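Local coordinates for OmpA family protein (Klebsiella pneumoniae subsp. pneumoniae, PDB 7RJJ) that probably binds peptidoglycan through an OmpA-like domain, seen here with D-alanine in its pocket, and may thereby link the outer membrane to the cell wall, at residues S32-M35 against D36-R40; D80-D83 against S84-A87; N60-L63 against S64-A68. All coordinates share one frame; numbering follows the deposited sequence. Where two conformers were deposited one is given.

Contact 1. Residues S32-M35 against D36-R40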
ATOM      1  N   SER A  32       3.802   9.739   7.105  1.00 22.06           N
ATOM      2  CA  SER A  32       2.913  10.706   6.407  1.00 22.93           C
ATOM      3  C   SER A  32       1.518  10.094   6.192  1.00 21.17           C
ATOM      4  O   SER A  32       0.497  10.801   6.448  1.00 21.58           O
ATOM      5  CB  SER A  32       3.527  11.164   5.112  1.00 23.86           C
ATOM      6  OG  SER A  32       2.653  12.062   4.455  1.00 25.15           O
ATOM      7  N   SER A  33       1.467   8.839   5.747  1.00 19.68           N
ATOM      8  CA  SER A  33       0.169   8.139   5.547  1.00 18.39           C
ATOM      9  C   SER A  33      -0.527   7.961   6.895  1.00 17.96           C
ATOM     10  O   SER A  33      -1.756   8.144   6.952  1.00 17.22           O
ATOM     11  CB  SER A  33       0.355   6.808   4.881  1.00 17.27           C
ATOM     12  OG  SER A  33       0.859   6.973   3.567  1.00 18.68           O
ATOM     13  N   LEU A  34       0.252   7.599   7.917  1.00 18.35           N
ATOM     14  CA  LEU A  34      -0.268   7.377   9.284  1.00 19.01           C
ATOM     15  C   LEU A  34      -1.003   8.622   9.773  1.00 21.00           C
ATOM     16  O   LEU A  34      -2.122   8.512  10.273  1.00 20.61           O
ATOM     17  CB  LEU A  34       0.890   6.990  10.207  1.00 19.52           C
ATOM     18  CG  LEU A  34       0.514   6.818  11.677  1.00 20.42           C
ATOM     19  CD1 LEU A  34      -0.556   5.750  11.842  1.00 18.96           C
ATOM     20  CD2 LEU A  34       1.735   6.484  12.517  1.00 21.60           C
HETATM   21  N   MSE A  35      -0.376   9.793   9.611  0.50 22.63           N
HETATM   22  CA  MSE A  35      -0.977  11.035  10.069  0.50 25.03           C
HETATM   23  C   MSE A  35      -2.311  11.253   9.348  0.50 24.29           C
HETATM   24  O   MSE A  35      -3.317  11.607   9.984  0.50 24.96           O
HETATM   25  CB  MSE A  35       0.011  12.194   9.903  0.50 27.45           C
HETATM   26  CG  MSE A  35       0.785  12.487  11.171  0.50 30.16           C
HETATM   27 SE   MSE A  35       2.445  13.470  10.863  0.50 33.29          SE
HETATM   28  CE  MSE A  35       3.150  13.304   9.040  0.50 31.87           C
ATOM     29  N   ASP A  36      -2.336  10.985   8.034  1.00 23.16           N
ATOM     30  CA  ASP A  36      -3.561  11.123   7.257  1.00 23.09           C
ATOM     31  C   ASP A  36      -4.626  10.154   7.799  1.00 21.52           C
ATOM     32  O   ASP A  36      -5.806  10.546   7.857  1.00 21.52           O
ATOM     33  CB  ASP A  36      -3.323  10.882   5.763  1.00 22.93           C
ATOM     34  CG  ASP A  36      -2.468  11.942   5.079  1.00 24.82           C
ATOM     35  OD1 ASP A  36      -2.437  13.069   5.568  1.00 27.31           O
ATOM     36  OD2 ASP A  36      -1.837  11.616   4.056  1.00 25.74           O
ATOM     37  N   ILE A  37      -4.213   8.943   8.185  1.00 19.64           N
ATOM     38  CA  ILE A  37      -5.137   7.922   8.773  1.00 19.11           C
ATOM     39  C   ILE A  37      -5.649   8.417  10.135  1.00 20.94           C
ATOM     40  O   ILE A  37      -6.880   8.291  10.387  1.00 20.91           O
ATOM     41  CB  ILE A  37      -4.444   6.543   8.881  1.00 17.57           C
ATOM     42  CG1 ILE A  37      -4.335   5.885   7.503  1.00 16.39           C
ATOM     43  CG2 ILE A  37      -5.163   5.638   9.877  1.00 17.55           C
ATOM     44  CD1 ILE A  37      -3.342   4.749   7.403  1.00 15.68           C
ATOM     45  N   LYS A  38      -4.760   8.995  10.951  1.00 22.42           N
ATOM     46  CA  LYS A  38      -5.122   9.441  12.321  1.00 24.99           C
ATOM     47  C   LYS A  38      -6.137  10.583  12.250  1.00 26.54           C
ATOM     48  O   LYS A  38      -6.938  10.688  13.186  1.00 27.96           O
ATOM     49  CB  LYS A  38      -3.868   9.838  13.108  1.00 27.25           C
ATOM     50  CG  LYS A  38      -2.934   8.680  13.431  1.00 26.93           C
ATOM     51  CD  LYS A  38      -3.507   7.712  14.431  1.00 27.76           C
ATOM     52  CE  LYS A  38      -2.645   6.486  14.629  1.00 27.58           C
ATOM     53  NZ  LYS A  38      -3.103   5.687  15.795  1.00 28.20           N
ATOM     54  N   ALA A  39      -6.137  11.354  11.161  1.00 26.46           N
ATOM     55  CA  ALA A  39      -7.074  12.492  11.037  1.00 28.90           C
ATOM     56  C   ALA A  39      -8.478  11.994  10.678  1.00 28.69           C
ATOM     57  O   ALA A  39      -9.409  12.813  10.741  1.00 29.83           O
ATOM     58  CB  ALA A  39      -6.561  13.473  10.013  1.00 29.81           C
ATOM     59  N   ARG A  40      -8.630  10.707  10.330  1.00 26.77           N
ATOM     60  CA  ARG A  40      -9.978  10.209   9.950  1.00 26.63           C
ATOM     61  C   ARG A  40     -10.279   8.925  10.721  1.00 23.92           C
ATOM     62  O   ARG A  40     -10.397   7.852  10.144  1.00 21.37           O
ATOM     63  CB  ARG A  40     -10.064  10.062   8.429  1.00 27.28           C
ATOM     64  CG  ARG A  40      -9.284  11.138   7.684  1.00 30.53           C
ATOM     65  CD  ARG A  40      -9.887  11.664   6.403  1.00 32.73           C
ATOM     66  NE  ARG A  40     -11.026  12.513   6.728  1.00 38.66           N
ATOM     67  CZ  ARG A  40     -11.512  13.487   5.957  1.00 41.18           C
ATOM     68  NH1 ARG A  40     -12.559  14.186   6.364  1.00 43.34           N
ATOM     69  NH2 ARG A  40     -10.942  13.779   4.800  1.00 42.56           N
TER
HETATM   70  O   HOH W   1       0.318  13.534   6.259  1.00 32.83           O

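Contact 2. Residues D80-D83 against S84-A87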
ATOM      1  N   ASP A  80      -0.204   1.948  15.907  1.00 26.65           N
ATOM      2  CA  ASP A  80      -1.294   1.691  16.892  1.00 28.55           C
ATOM      3  C   ASP A  80      -2.685   1.905  16.279  1.00 25.87           C
ATOM      4  O   ASP A  80      -3.579   2.365  17.007  1.00 26.25           O
ATOM      5  CB  ASP A  80      -1.135   2.543  18.153  1.00 33.27           C
ATOM      6  CG  ASP A  80       0.048   2.137  19.008  1.00 37.80           C
ATOM      7  OD1 ASP A  80       1.176   2.059  18.458  1.00 41.70           O
ATOM      8  OD2 ASP A  80      -0.170   1.860  20.209  1.00 41.79           O
ATOM      9  N   VAL A  81      -2.857   1.595  14.992  1.00 22.99           N
ATOM     10  CA  VAL A  81      -4.200   1.679  14.342  1.00 21.47           C
ATOM     11  C   VAL A  81      -4.900   0.342  14.585  1.00 20.74           C
ATOM     12  O   VAL A  81      -4.298  -0.707  14.365  1.00 19.67           O
ATOM     13  CB  VAL A  81      -4.072   1.992  12.838  1.00 20.00           C
ATOM     14  CG1 VAL A  81      -5.432   2.078  12.158  1.00 18.84           C
ATOM     15  CG2 VAL A  81      -3.264   3.263  12.593  1.00 20.68           C
ATOM     16  N   PRO A  82      -6.163   0.312  15.081  1.00 21.25           N
ATOM     17  CA  PRO A  82      -6.851  -0.958  15.330  1.00 21.60           C
ATOM     18  C   PRO A  82      -6.856  -1.872  14.093  1.00 20.31           C
ATOM     19  O   PRO A  82      -7.040  -1.381  12.995  1.00 18.48           O
ATOM     20  CB  PRO A  82      -8.270  -0.533  15.756  1.00 22.44           C
ATOM     21  CG  PRO A  82      -8.080   0.871  16.310  1.00 23.40           C
ATOM     22  CD  PRO A  82      -6.973   1.478  15.474  1.00 22.11           C
ATOM     23  N   ASP A  83      -6.700  -3.175  14.311  1.00 21.56           N
ATOM     24  CA  ASP A  83      -6.617  -4.159  13.200  1.00 21.84           C
ATOM     25  C   ASP A  83      -7.886  -4.149  12.333  1.00 19.52           C
ATOM     26  O   ASP A  83      -7.755  -4.340  11.134  1.00 17.71           O
ATOM     27  CB  ASP A  83      -6.267  -5.531  13.756  1.00 25.50           C
ATOM     28  CG  ASP A  83      -6.006  -6.596  12.712  1.00 29.75           C
ATOM     29  OD1 ASP A  83      -6.961  -6.991  12.051  1.00 33.28           O
ATOM     30  OD2 ASP A  83      -4.857  -7.045  12.583  1.00 34.25           O
ATOM     31  N   SER A  84      -9.052  -3.941  12.940  1.00 18.98           N
ATOM     32  CA  SER A  84     -10.311  -4.011  12.143  1.00 18.49           C
ATOM     33  C   SER A  84     -10.435  -2.841  11.160  1.00 17.32           C
ATOM     34  O   SER A  84     -11.317  -2.916  10.294  1.00 16.99           O
ATOM     35  CB  SER A  84     -11.526  -4.071  13.030  1.00 20.01           C
ATOM     36  OG  SER A  84     -11.693  -2.873  13.757  1.00 20.81           O
ATOM     37  N   CYS A  85      -9.583  -1.817  11.260  1.00 16.92           N
ATOM     38  CA  CYS A  85      -9.716  -0.650  10.339  1.00 16.64           C
ATOM     39  C   CYS A  85      -9.314  -1.000   8.903  1.00 14.58           C
ATOM     40  O   CYS A  85      -9.747  -0.280   7.977  1.00 14.44           O
ATOM     41  CB  CYS A  85      -8.798   0.493  10.758  1.00 17.98           C
ATOM     42  SG  CYS A  85      -9.145   1.142  12.408  1.00 22.02           S
ATOM     43  N   PHE A  86      -8.525  -2.060   8.728  1.00 13.38           N
ATOM     44  CA  PHE A  86      -7.911  -2.348   7.408  1.00 12.13           C
ATOM     45  C   PHE A  86      -8.639  -3.400   6.565  1.00 11.89           C
ATOM     46  O   PHE A  86      -9.282  -4.334   7.089  1.00 12.32           O
ATOM     47  CB  PHE A  86      -6.487  -2.855   7.622  1.00 11.97           C
ATOM     48  CG  PHE A  86      -5.630  -1.936   8.453  1.00 12.13           C
ATOM     49  CD1 PHE A  86      -4.932  -0.903   7.862  1.00 11.77           C
ATOM     50  CD2 PHE A  86      -5.542  -2.091   9.831  1.00 13.11           C
ATOM     51  CE1 PHE A  86      -4.151  -0.046   8.623  1.00 12.41           C
ATOM     52  CE2 PHE A  86      -4.762  -1.232  10.590  1.00 13.66           C
ATOM     53  CZ  PHE A  86      -4.065  -0.215   9.980  1.00 13.38           C
ATOM     54  N   ALA A  87      -8.525  -3.198   5.247  1.00 11.01           N
ATOM     55  CA  ALA A  87      -8.971  -4.159   4.215  1.00 11.09           C
ATOM     56  C   ALA A  87      -7.830  -4.213   3.199  1.00 10.71           C
ATOM     57  O   ALA A  87      -7.446  -3.120   2.692  1.00 10.24           O
ATOM     58  CB  ALA A  87     -10.291  -3.762   3.610  1.00 11.49           C
TER
HETATM   59  O   HOH W   2      -8.533  -6.133   8.908  1.00 12.17           O

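Contact 3. Residues N60-L63 against S64-A68. With DAL (D-alanine), chain C.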
ATOM      1  N   ASN A  60       2.977 -12.188  -9.033  1.00 23.43           N
ATOM      2  CA  ASN A  60       2.846 -10.741  -8.726  1.00 20.89           C
ATOM      3  C   ASN A  60       1.554 -10.505  -7.936  1.00 20.01           C
ATOM      4  O   ASN A  60       1.558  -9.628  -7.085  1.00 18.29           O
ATOM      5  CB  ASN A  60       2.946  -9.894  -9.997  1.00 19.89           C
ATOM      6  CG  ASN A  60       4.370  -9.805 -10.512  1.00 20.10           C
ATOM      7  OD1 ASN A  60       5.322  -9.786  -9.727  1.00 19.82           O
ATOM      8  ND2 ASN A  60       4.526  -9.721 -11.821  1.00 20.31           N
ATOM      9  N   GLN A  61       0.497 -11.284  -8.187  1.00 21.55           N
ATOM     10  CA  GLN A  61      -0.745 -11.069  -7.398  1.00 21.31           C
ATOM     11  C   GLN A  61      -0.438 -11.316  -5.916  1.00 20.53           C
ATOM     12  O   GLN A  61      -0.759 -10.432  -5.078  1.00 19.48           O
ATOM     13  CB  GLN A  61      -1.874 -11.967  -7.899  1.00 24.73           C
ATOM     14  CG  GLN A  61      -3.139 -11.852  -7.070  1.00 26.20           C
ATOM     15  CD  GLN A  61      -3.679 -10.444  -7.041  1.00 25.47           C
ATOM     16  OE1 GLN A  61      -3.512  -9.675  -7.987  1.00 26.38           O
ATOM     17  NE2 GLN A  61      -4.368 -10.110  -5.960  1.00 25.97           N
ATOM     18  N   LEU A  62       0.165 -12.464  -5.597  0.60 22.14           N
ATOM     19  CA  LEU A  62       0.499 -12.792  -4.182  0.60 22.90           C
ATOM     20  C   LEU A  62       1.438 -11.719  -3.621  0.60 20.92           C
ATOM     21  O   LEU A  62       1.196 -11.256  -2.493  0.60 20.46           O
ATOM     22  CB  LEU A  62       1.151 -14.178  -4.106  0.60 25.94           C
ATOM     23  CG  LEU A  62       1.584 -14.630  -2.706  0.60 28.02           C
ATOM     24  CD1 LEU A  62       0.394 -14.747  -1.764  0.60 28.90           C
ATOM     25  CD2 LEU A  62       2.322 -15.957  -2.770  0.60 31.52           C
ATOM     26  N   LEU A  63       2.482 -11.371  -4.376  1.00 20.26           N
ATOM     27  CA  LEU A  63       3.457 -10.342  -3.930  1.00 19.21           C
ATOM     28  C   LEU A  63       2.738  -9.026  -3.619  1.00 17.22           C
ATOM     29  O   LEU A  63       3.038  -8.441  -2.561  1.00 17.51           O
ATOM     30  CB  LEU A  63       4.500 -10.131  -5.029  1.00 19.12           C
ATOM     31  CG  LEU A  63       5.504  -9.011  -4.769  1.00 18.82           C
ATOM     32  CD1 LEU A  63       6.178  -9.193  -3.421  1.00 20.67           C
ATOM     33  CD2 LEU A  63       6.536  -8.930  -5.883  1.00 19.23           C
ATOM     34  N   SER A  64       1.844  -8.584  -4.510  1.00 19.01           N
ATOM     35  CA  SER A  64       1.110  -7.310  -4.297  1.00 17.08           C
ATOM     36  C   SER A  64       0.335  -7.375  -2.978  1.00 15.98           C
ATOM     37  O   SER A  64       0.280  -6.368  -2.255  1.00 14.50           O
ATOM     38  CB  SER A  64       0.202  -6.997  -5.466  1.00 16.96           C
ATOM     39  OG  SER A  64      -0.947  -7.845  -5.503  1.00 17.25           O
ATOM     40  N   LEU A  65      -0.216  -8.539  -2.665  1.00 16.85           N
ATOM     41  CA  LEU A  65      -1.019  -8.678  -1.428  1.00 16.35           C
ATOM     42  C   LEU A  65      -0.078  -8.684  -0.217  1.00 16.15           C
ATOM     43  O   LEU A  65      -0.434  -8.055   0.799  1.00 14.75           O
ATOM     44  CB  LEU A  65      -1.845  -9.960  -1.548  1.00 18.14           C
ATOM     45  CG  LEU A  65      -3.032 -10.088  -0.609  1.00 18.40           C
ATOM     46  CD1 LEU A  65      -4.028  -8.941  -0.808  1.00 17.33           C
ATOM     47  CD2 LEU A  65      -3.695 -11.431  -0.834  1.00 20.36           C
ATOM     48  N   LYS A  66       1.094  -9.323  -0.328  1.00 17.38           N
ATOM     49  CA  LYS A  66       2.041  -9.331   0.823  1.00 17.98           C
ATOM     50  C   LYS A  66       2.520  -7.900   1.102  1.00 16.53           C
ATOM     51  O   LYS A  66       2.759  -7.568   2.275  1.00 16.52           O
ATOM     52  CB  LYS A  66       3.221 -10.283   0.593  1.00 20.52           C
ATOM     53  CG  LYS A  66       2.865 -11.765   0.598  1.00 22.50           C
ATOM     54  CD  LYS A  66       4.065 -12.684   0.687  1.00 25.32           C
ATOM     55  CE  LYS A  66       3.681 -14.136   0.845  1.00 27.59           C
ATOM     56  NZ  LYS A  66       4.870 -15.019   0.952  1.00 30.79           N
ATOM     57  N   ARG A  67       2.606  -7.067   0.066  1.00 15.59           N
ATOM     58  CA  ARG A  67       3.074  -5.670   0.246  1.00 14.71           C
ATOM     59  C   ARG A  67       2.006  -4.889   1.008  1.00 13.32           C
ATOM     60  O   ARG A  67       2.375  -4.087   1.872  1.00 13.06           O
ATOM     61  CB  ARG A  67       3.381  -5.032  -1.108  1.00 14.57           C
ATOM     62  CG  ARG A  67       4.677  -5.555  -1.716  1.00 16.20           C
ATOM     63  CD  ARG A  67       4.930  -5.112  -3.140  1.00 16.50           C
ATOM     64  NE  ARG A  67       6.306  -5.483  -3.462  1.00 18.41           N
ATOM     65  CZ  ARG A  67       6.859  -5.483  -4.673  1.00 19.59           C
ATOM     66  NH1 ARG A  67       6.155  -5.141  -5.746  1.00 19.00           N
ATOM     67  NH2 ARG A  67       8.129  -5.830  -4.787  1.00 21.53           N
ATOM     68  N   ALA A  68       0.743  -5.106   0.650  1.00 12.55           N
ATOM     69  CA  ALA A  68      -0.365  -4.425   1.355  1.00 11.82           C
ATOM     70  C   ALA A  68      -0.359  -4.902   2.810  1.00 12.28           C
ATOM     71  O   ALA A  68      -0.486  -4.066   3.694  1.00 12.03           O
ATOM     72  CB  ALA A  68      -1.674  -4.724   0.669  1.00 11.39           C
TER
HETATM   73  N   DAL C 601       7.406  -7.917 -10.379  1.00 24.99           N
HETATM   74  CA  DAL C 601       8.578  -7.766  -9.463  1.00 25.85           C
HETATM   75  CB  DAL C 601       9.024  -9.120  -8.974  1.00 29.05           C
HETATM   76  C   DAL C 601       8.215  -6.833  -8.300  1.00 25.73           C
HETATM   77  O   DAL C 601       8.905  -6.797  -7.283  1.00 23.42           O
HETATM   78  OXT DAL C 601       7.242  -6.074  -8.352  1.00 22.22           O

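Contact 1. Residues S32-M35 against D36-R40
Asp36 meets Ser32 twice, through the backbone and through a water, in the C-terminal part of helix 27-38, where the i to i+4 pattern of an alpha-helix can be followed residue by residue. Asp36 N donates to Ser32 O over a rather long 3.3 Å. Its side chain is turned back along the helix, CG beside its own backbone N (chi1 -68°), and a water donates to both Asp36 OD1 and Ser32 O, the latter at 2.7 Å; the same carbonyl oxygen is thus gripped by a backbone N-H and a water. Ile37 follows with a bond from its N to Ser33 O at 2.9 Å, and its buried side chain leans on Met75 of helix 57-77 and Leu116 of strand 112-117, which places this face of the helix against the domain interior. Lys38 N reaches Leu34 O at 2.8 Å. The lysine and Leu34 side chains run side by side in the same direction, and a bend at chi2 (-69°) carries the lysine chain along the leucine, while its NZ is hydrogen-bonded to Gly79 O. Between the two side chains, Leu34 CD1 touches Lys38 CE at 3.6 Å. Ala39 N then donates to the backbone O of Met35, a selenomethionine, at 3.1 Å and with a less straight N-H...O angle of 136°.

Contact 2. Residues D80-D83 against S84-A87
The Phe86 ring has Cys85 CB over one face, 4.2 Å above the plane and displaced toward the rim, while the carbonyl oxygens of Val81 and Asp83 sit at its edge, in the plane. The Phe86 far end meets Val81: CG1 of the valine lies 3.4 Å from Phe86 CZ, approaching obliquely, and the two side chains cross at about a right angle. With Val81 CG1 opposite its own backbone N (chi1 180°), that methyl is the branch turned to the ring, while CG2 heads for helix 27-38. Pro82 O lies 3.3 Å from Phe86 CE2, also at an oblique approach. Arg72, Met75 and Arg76 of helix 57-77 and Ile45 of strand 43-49 make further contacts with the phenylalanine. This is the return of a beta-alpha-beta crossover: the chain leaves helix 57-77 and makes a short 3-10 turn before entering edge strand 86-90. The turn is closed by Cys85 N donating to Pro82 O at 3.1 Å, well above the carbonyl plane, with a weak bond from Phe86 N to Asp83 O behind it. A water also donates to the backbone O of Asp83 and to Phe86 O, the latter at 2.7 Å. The carboxylate of Asp83 points elsewhere, to a salt bridge with Arg76. Cys85 SG, disulfide-bonded to Cys123, packs against the proline ring, 3.8 Å from Pro82 CD.

Contact 3. Residues N60-L63 against S64-A68
Leu63 and Arg67, one turn apart on helix 57-77, bring an apolar branch and a guanidinium together beside the bound D-alanine. The apolar part is a methyl laid over a flat cation: Leu63 CD2 stands 3.5 Å above one face of the Arg67 guanidinium, toward its rim, and is also 3.5 Å from the D-alanine O. The leucine CG lies opposite its backbone N (chi1 175°), which swings both methyls along the helix toward the arginine. The polar contacts to the ligand come from two residues. The arginine chain, extended from CG to NE, brings its guanidinium to the carboxylate in a two-pronged grip, NH1 to OXT at 3.0 Å and NH2 to O at 2.8 Å. Arg67 NH1 and NH2 also donate to the backbone oxygens of His50 and Lys19, which should fix the rotation of the guanidinium. At the ligand's other end its amino N donates to Asn60 OD1 at 2.9 Å, and the amide is held in that orientation because Asn60 ND2 is hydrogen-bonded to Val54 O and Glu93. Asp52, Val54 and Gly18 also hydrogen-bond to the ligand. Within the helix, backbone bonds join Ser64, Leu65, Lys66 and Arg67 to the residues four earlier. Ser64 OG adds a second donor to Gln61 O at 2.6 Å, so that carbonyl is shared with Leu65 N. Pairing carboxylate with arginine and amine with Asn60 and Asp52 accounts for binding a free amino-acid head group, consistent with OmpA-like domains holding the corresponding end of peptidoglycan diaminopimelate.

In the fold
Contacts 1 and 2 are neighbours, their centres about 12 Å apart, and they touch where Val81 CG2 meets Leu34 CD1 at 3.8 Å; together they pack helix 27-38 against the chain leaving helix 57-77. Contact 3 sits further along that second helix, on the other side of the domain centre from contact 1, and touches neither. All three are partly buried, but contact 3 lies nearest the chain centre (about 10 Å between centres, against 14 Å) and has the most buried residues. The first is largely helix backbone bonding with one apolar face turned inward, and the second a tight turn carrying an aromatic ring and a disulfide, whereas 60-63/64-68 turns Asn60 and Arg67 to a ligand.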